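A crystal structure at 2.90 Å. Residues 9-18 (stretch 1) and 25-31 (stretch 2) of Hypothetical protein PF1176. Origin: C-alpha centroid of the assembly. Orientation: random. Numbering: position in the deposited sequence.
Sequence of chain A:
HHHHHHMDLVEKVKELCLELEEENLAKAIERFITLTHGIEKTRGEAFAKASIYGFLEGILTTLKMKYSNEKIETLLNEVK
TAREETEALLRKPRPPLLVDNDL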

# COMPACT_ATOMS: atom_id res chain seq x y z
N LEU A 9 0.93 7.99 8.47
CA LEU A 9 2.31 7.54 8.63
C LEU A 9 3.23 8.74 8.49
O LEU A 9 4.20 8.86 9.22
CB LEU A 9 2.66 6.50 7.56
CG LEU A 9 4.06 5.88 7.63
CD1 LEU A 9 4.32 5.35 9.03
CD2 LEU A 9 4.18 4.76 6.61
N VAL A 10 2.93 9.62 7.55
CA VAL A 10 3.74 10.82 7.37
C VAL A 10 3.70 11.51 8.72
O VAL A 10 4.73 11.81 9.32
CB VAL A 10 3.13 11.81 6.34
CG1 VAL A 10 3.82 13.16 6.44
CG2 VAL A 10 3.28 11.27 4.95
N GLU A 11 2.48 11.72 9.19
CA GLU A 11 2.27 12.40 10.46
C GLU A 11 3.06 11.75 11.58
O GLU A 11 3.65 12.45 12.40
CB GLU A 11 0.78 12.45 10.79
CG GLU A 11 0.42 13.67 11.62
CD GLU A 11 0.86 14.99 10.98
OE1 GLU A 11 0.93 16.01 11.71
OE2 GLU A 11 1.13 15.02 9.75
N LYS A 12 3.09 10.43 11.63
CA LYS A 12 3.87 9.78 12.67
C LYS A 12 5.31 10.24 12.56
O LYS A 12 5.86 10.80 13.50
CB LYS A 12 3.79 8.26 12.54
CG LYS A 12 2.48 7.67 13.04
CD LYS A 12 2.33 7.90 14.54
CE LYS A 12 0.96 7.47 15.04
NZ LYS A 12 -0.15 8.31 14.47
N VAL A 13 5.92 10.03 11.40
CA VAL A 13 7.31 10.42 11.20
C VAL A 13 7.60 11.82 11.69
O VAL A 13 8.58 12.02 12.41
CB VAL A 13 7.73 10.28 9.71
CG1 VAL A 13 9.21 10.62 9.54
CG2 VAL A 13 7.47 8.85 9.24
N LYS A 14 6.78 12.80 11.34
CA LYS A 14 7.02 14.16 11.81
C LYS A 14 7.04 14.17 13.33
O LYS A 14 7.94 14.74 13.95
CB LYS A 14 5.94 15.12 11.32
CG LYS A 14 5.87 15.29 9.82
CD LYS A 14 5.19 16.60 9.45
CE LYS A 14 3.77 16.67 9.98
NZ LYS A 14 3.15 17.99 9.71
N GLU A 15 6.04 13.54 13.93
CA GLU A 15 5.97 13.48 15.37
C GLU A 15 7.30 12.98 15.90
O GLU A 15 7.97 13.68 16.65
CB GLU A 15 4.84 12.56 15.81
CG GLU A 15 4.98 12.07 17.25
CD GLU A 15 4.07 10.89 17.56
OE1 GLU A 15 2.86 11.12 17.78
OE2 GLU A 15 4.57 9.74 17.58
N LEU A 16 7.68 11.78 15.50
CA LEU A 16 8.94 11.19 15.95
C LEU A 16 10.11 12.18 15.91
O LEU A 16 10.96 12.18 16.80
CB LEU A 16 9.30 9.97 15.10
CG LEU A 16 10.59 9.30 15.57
CD1 LEU A 16 10.31 8.52 16.86
CD2 LEU A 16 11.11 8.38 14.49
N CYS A 17 10.15 13.01 14.87
CA CYS A 17 11.20 14.01 14.71
C CYS A 17 11.15 14.98 15.87
O CYS A 17 12.18 15.46 16.35
CB CYS A 17 11.05 14.77 13.39
SG CYS A 17 11.45 13.82 11.89
N LEU A 18 9.93 15.29 16.32
CA LEU A 18 9.74 16.19 17.44
C LEU A 18 10.25 15.50 18.70
O LEU A 18 11.04 16.07 19.45
CB LEU A 18 8.27 16.53 17.60
CG LEU A 18 7.64 17.21 16.39
CD1 LEU A 18 6.19 17.54 16.70
CD2 LEU A 18 8.41 18.49 16.03
N LEU A 25 13.69 19.45 10.79
CA LEU A 25 13.50 18.24 10.00
C LEU A 25 12.02 18.00 9.81
O LEU A 25 11.55 17.76 8.70
CB LEU A 25 14.13 17.05 10.72
CG LEU A 25 14.38 15.82 9.87
CD1 LEU A 25 15.24 16.21 8.67
CD2 LEU A 25 15.06 14.75 10.71
N ALA A 26 11.28 18.06 10.92
CA ALA A 26 9.84 17.87 10.90
C ALA A 26 9.25 19.00 10.05
O ALA A 26 8.27 18.81 9.33
CB ALA A 26 9.29 17.93 12.31
N LYS A 27 9.87 20.17 10.14
CA LYS A 27 9.42 21.33 9.37
C LYS A 27 9.71 21.09 7.88
O LYS A 27 8.94 21.50 7.01
CB LYS A 27 10.15 22.59 9.85
N ALA A 28 10.83 20.41 7.61
CA ALA A 28 11.28 20.07 6.25
C ALA A 28 10.29 19.13 5.56
O ALA A 28 9.96 19.32 4.38
CB ALA A 28 12.65 19.43 6.30
N ILE A 29 9.83 18.11 6.28
CA ILE A 29 8.86 17.18 5.72
C ILE A 29 7.67 17.96 5.17
O ILE A 29 7.35 17.85 3.99
CB ILE A 29 8.35 16.19 6.79
CG1 ILE A 29 9.49 15.28 7.24
CG2 ILE A 29 7.18 15.37 6.25
CD1 ILE A 29 9.10 14.29 8.33
N GLU A 30 7.04 18.76 6.02
CA GLU A 30 5.89 19.55 5.59
C GLU A 30 6.26 20.29 4.31
O GLU A 30 5.53 20.25 3.31
CB GLU A 30 5.48 20.55 6.67
CG GLU A 30 5.00 19.89 7.96
CD GLU A 30 4.81 20.89 9.10
OE1 GLU A 30 5.74 21.68 9.37
OE2 GLU A 30 3.74 20.87 9.74
N ARG A 31 7.41 20.96 4.33
CA ARG A 31 7.85 21.68 3.15
C ARG A 31 7.83 20.71 1.97
O ARG A 31 7.33 21.04 0.90
CB ARG A 31 9.24 22.25 3.36

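The centre of this contact is a single knob. Ile29 directs its CA-to-CB bond toward the first helix, and its side chain, with chi1 m and chi2 t, settles into a hole formed by Val10, Val13, Lys14 and Cys17. Those four positions, spaced i, i+3, i+4 and i+7, are one diamond on the surface of a helix, the classic receptacle for a knob. CG2 of Ile29 lies 4.0 Å from CG1 of Val10, and CD1 lies 3.9 Å from CG1 of Val13 and 4.3 Å from SG of Cys17; CG of Lys14 packs against both ends, 3.7 Å from CD1 and 3.8 Å from CG2 of Ile29. The lysine thus supplies one wall of an apolar pocket with its aliphatic stem before its charge comes into play.

One turn earlier on the second helix, the knob gives way to a small residue. Ala26 points toward its partner, and its CB packs 3.8 Å from CB of Cys17 and 3.9 Å from CD2 of Leu18. Here the backbones come closest, with CA of Lys14 and CA of Ala26 only 4.7 Å apart, although the helix axes approach no nearer than 8.7 Å. A methyl group occupies little room between the helices, and the stem of Lys14 lies alongside the backbone, its CD 3.8 Å from O of Ala26. Cys17 also extends the apolar patch to Leu25, whose CD2 is 3.9 Å from the cysteine SG; the sulfur therefore touches both Leu25 and Ile29.

The helices run nearly antiparallel, at 156°, so contacts progress in opposite sequence directions: Cys17 meets Leu25 and Ala26, whereas Val10 meets Ile29.

At the polar edge, Lys14 completes its second task. Its CA-to-CB bond points sideways, but the chain, m, t, m, t from chi1 to chi4, carries the ammonium group to Glu30. Lys14 NZ donates a hydrogen bond to OE2 of Glu30 at 2.9 Å, within a salt bridge. Glu30 also starts sideways and brings its end nearer, so the two residues close the ion pair beside the apolar core. A second salt bridge, within the first helix, links Lys14 NZ to Glu11 OE2 at 3.6 Å, leaving the amine shared between two carboxylates.

The rules to read here are compact: one branched knob in a four-residue hole, one alanine where the backbones draw near, and one long lysine that is greasy along its stem and charged at its tip. Together they bury a modest 363 Å², summed over both sides.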